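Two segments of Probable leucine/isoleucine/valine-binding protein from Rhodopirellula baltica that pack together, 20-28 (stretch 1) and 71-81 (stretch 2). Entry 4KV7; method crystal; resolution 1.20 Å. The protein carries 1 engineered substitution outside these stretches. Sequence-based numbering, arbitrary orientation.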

# COMPACT_ATOMS: atom_id res chain seq x y z
N PHE A 20 18.82 3.00 -6.17
CA PHE A 20 17.44 2.58 -6.34
C PHE A 20 16.58 3.81 -6.57
O PHE A 20 16.85 4.87 -6.03
CB PHE A 20 17.00 1.78 -5.12
CG PHE A 20 17.75 0.49 -4.99
CD1 PHE A 20 17.44 -0.58 -5.81
CD2 PHE A 20 18.82 0.38 -4.12
CE1 PHE A 20 18.15 -1.75 -5.74
CE2 PHE A 20 19.54 -0.80 -4.04
CZ PHE A 20 19.20 -1.87 -4.85
N GLY A 21 15.54 3.67 -7.39
CA GLY A 21 14.69 4.80 -7.70
C GLY A 21 13.29 4.67 -7.14
O GLY A 21 12.84 3.57 -6.80
N MSE A 22 12.60 5.80 -7.04
CA MSE A 22 11.22 5.85 -6.59
C MSE A 22 10.58 7.08 -7.18
O MSE A 22 11.19 8.15 -7.19
CB MSE A 22 11.20 5.90 -5.05
CG MSE A 22 9.82 6.03 -4.40
SE MSE A 22 9.88 6.38 -2.44
CE MSE A 22 10.49 4.62 -1.90
N SER A 23 9.37 6.93 -7.73
CA SER A 23 8.53 8.06 -8.11
C SER A 23 7.30 7.96 -7.25
O SER A 23 6.66 6.92 -7.22
CB SER A 23 8.15 8.00 -9.58
OG SER A 23 7.39 9.13 -9.96
N THR A 24 6.96 9.01 -6.51
CA THR A 24 5.91 8.87 -5.52
C THR A 24 5.37 10.20 -5.04
O THR A 24 5.91 11.26 -5.34
CB THR A 24 6.42 8.04 -4.34
OG1 THR A 24 5.30 7.43 -3.69
CG2 THR A 24 7.22 8.89 -3.34
N ALA A 25 4.28 10.13 -4.28
CA ALA A 25 3.63 11.33 -3.77
C ALA A 25 4.39 11.87 -2.57
O ALA A 25 4.20 11.42 -1.44
CB ALA A 25 2.19 11.02 -3.39
N LEU A 26 5.28 12.84 -2.81
CA LEU A 26 6.02 13.50 -1.74
C LEU A 26 5.42 14.86 -1.41
O LEU A 26 5.80 15.48 -0.42
CB LEU A 26 7.50 13.65 -2.10
CG LEU A 26 8.23 12.32 -2.34
CD1 LEU A 26 9.65 12.57 -2.84
CD2 LEU A 26 8.25 11.47 -1.07
N SER A 27 4.49 15.33 -2.24
CA SER A 27 3.74 16.55 -1.99
C SER A 27 2.32 16.32 -2.48
O SER A 27 2.01 15.29 -3.08
CB SER A 27 4.36 17.73 -2.75
OG SER A 27 4.18 17.57 -4.15
N GLY A 28 1.46 17.29 -2.25
CA GLY A 28 0.08 17.16 -2.65
C GLY A 28 -0.78 16.49 -1.60
O GLY A 28 -0.29 16.14 -0.52
N ALA A 71 0.83 12.06 -14.90
CA ALA A 71 1.51 12.99 -15.79
C ALA A 71 2.92 13.31 -15.32
O ALA A 71 3.79 13.63 -16.13
CB ALA A 71 0.70 14.28 -15.96
N ARG A 72 3.15 13.24 -14.01
CA ARG A 72 4.48 13.46 -13.47
C ARG A 72 5.26 12.16 -13.32
O ARG A 72 6.49 12.17 -13.39
CB ARG A 72 4.40 14.21 -12.14
CG ARG A 72 3.86 15.62 -12.31
CD ARG A 72 3.41 16.24 -11.01
NE ARG A 72 4.51 16.45 -10.08
CZ ARG A 72 4.36 16.92 -8.85
NH1 ARG A 72 3.15 17.21 -8.39
NH2 ARG A 72 5.42 17.09 -8.07
N THR A 73 4.55 11.05 -13.14
CA THR A 73 5.19 9.75 -13.03
C THR A 73 6.00 9.42 -14.27
O THR A 73 7.12 8.93 -14.17
CB THR A 73 4.16 8.63 -12.82
OG1 THR A 73 3.32 8.97 -11.70
CG2 THR A 73 4.84 7.29 -12.55
N ALA A 74 5.45 9.69 -15.45
CA ALA A 74 6.13 9.30 -16.69
C ALA A 74 7.52 9.94 -16.84
O ALA A 74 8.50 9.20 -16.99
CB ALA A 74 5.24 9.56 -17.91
N PRO A 75 7.63 11.28 -16.77
CA PRO A 75 9.00 11.81 -16.91
C PRO A 75 9.92 11.38 -15.76
O PRO A 75 11.11 11.19 -15.99
CB PRO A 75 8.80 13.33 -16.94
CG PRO A 75 7.44 13.56 -16.35
CD PRO A 75 6.63 12.35 -16.69
N ASN A 76 9.39 11.21 -14.56
CA ASN A 76 10.21 10.74 -13.45
C ASN A 76 10.79 9.37 -13.76
O ASN A 76 11.97 9.11 -13.51
CB ASN A 76 9.39 10.65 -12.16
CG ASN A 76 9.09 11.99 -11.53
OD1 ASN A 76 9.54 13.02 -12.00
ND2 ASN A 76 8.33 11.97 -10.45
N MSE A 77 9.96 8.48 -14.29
CA MSE A 77 10.39 7.11 -14.58
C MSE A 77 11.42 7.08 -15.70
O MSE A 77 12.36 6.29 -15.66
CB MSE A 77 9.20 6.23 -14.93
CG MSE A 77 8.31 5.92 -13.71
SE MSE A 77 9.18 4.75 -12.40
CE MSE A 77 9.50 3.23 -13.63
N HIS A 78 11.26 7.94 -16.70
CA HIS A 78 12.26 8.04 -17.75
C HIS A 78 13.60 8.48 -17.16
O HIS A 78 14.64 7.92 -17.50
CB HIS A 78 11.80 8.96 -18.87
CG HIS A 78 10.76 8.35 -19.76
ND1 HIS A 78 11.00 7.21 -20.50
CD2 HIS A 78 9.47 8.70 -20.01
CE1 HIS A 78 9.91 6.90 -21.18
NE2 HIS A 78 8.97 7.79 -20.91
N ARG A 79 13.58 9.46 -16.26
CA ARG A 79 14.82 9.93 -15.66
C ARG A 79 15.47 8.85 -14.79
O ARG A 79 16.68 8.66 -14.84
CB ARG A 79 14.59 11.22 -14.86
CG ARG A 79 14.23 12.43 -15.73
CD ARG A 79 14.76 13.75 -15.17
NE ARG A 79 14.32 13.99 -13.79
CZ ARG A 79 13.16 14.55 -13.46
NH1 ARG A 79 12.30 14.91 -14.40
NH2 ARG A 79 12.85 14.72 -12.18
N LEU A 80 14.66 8.14 -14.00
CA LEU A 80 15.18 7.11 -13.12
C LEU A 80 15.82 5.97 -13.90
O LEU A 80 16.89 5.48 -13.53
CB LEU A 80 14.08 6.56 -12.20
CG LEU A 80 13.56 7.54 -11.15
CD1 LEU A 80 12.31 6.99 -10.51
CD2 LEU A 80 14.64 7.81 -10.11
N THR A 81 15.18 5.55 -14.98
CA THR A 81 15.66 4.39 -15.74
C THR A 81 16.75 4.76 -16.75
O THR A 81 17.62 3.94 -17.05
CB THR A 81 14.52 3.66 -16.46
OG1 THR A 81 13.83 4.56 -17.34
CG2 THR A 81 13.54 3.07 -15.46
O HOH W 1 1.90 17.74 -5.79
O HOH W 2 4.71 19.55 -6.18

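Helix 71-81 packs against strand 20-24, the two running nearly antiparallel (172° between their N-to-C directions) with axes 8.4 Å apart at closest approach, so that successive contacts along the helix generally step back along the strand. Ala71, at the start of the segment, is out of reach. Arg72 points sideways from the helix, but its side chain, bent at chi3 (66°, p), brings the guanidinium nearer to Ser27, in the loop beyond the strand. At 4.1 Å, Arg72 NH2 and Ser27 OG are too far apart for a direct hydrogen bond, and two waters bridge them instead. Water 1 donates to Ser27 OG (2.8 Å) and accepts from Arg72 NH1 (2.9 Å); water 2 donates to the same Ser27 OG (2.9 Å) and accepts from Arg72 NH2 (3.2 Å). Thr73 lies beside Ser23, its CA 3.8 Å from Ser23 OG, in van der Waals contact. Ala74 points away, and Pro75, which has no amide hydrogen to give to the preceding turn, marks the kink in the helix. Asn76 points toward the strand and makes the one direct hydrogen bond of the interface: Asn76 ND2 donates to Ser23 OG at 3.0 Å with a nearly straight N-H...O angle of 162°, joining two buried polar side chains. Met77, a selenomethionine, only grazes the same serine, with Met77 SE 4.4 Å from Ser23 CB. His78 and Arg79 stay out of reach. Leu80 supplies the main apolar contact: Leu80 CD1 lies 3.7 Å from Met22 N and 4.0 Å from Ser23 N, while Leu80 CD2 sits 3.9 Å from Gly21 CA. The bare glycine gives this methyl room, since an ideal CB on Gly21 would fall 3.0 Å from Leu80 CD2, a clash. Thr81 turns back to its own helix, Thr81 OG1 donating to Met77 O at 2.8 Å.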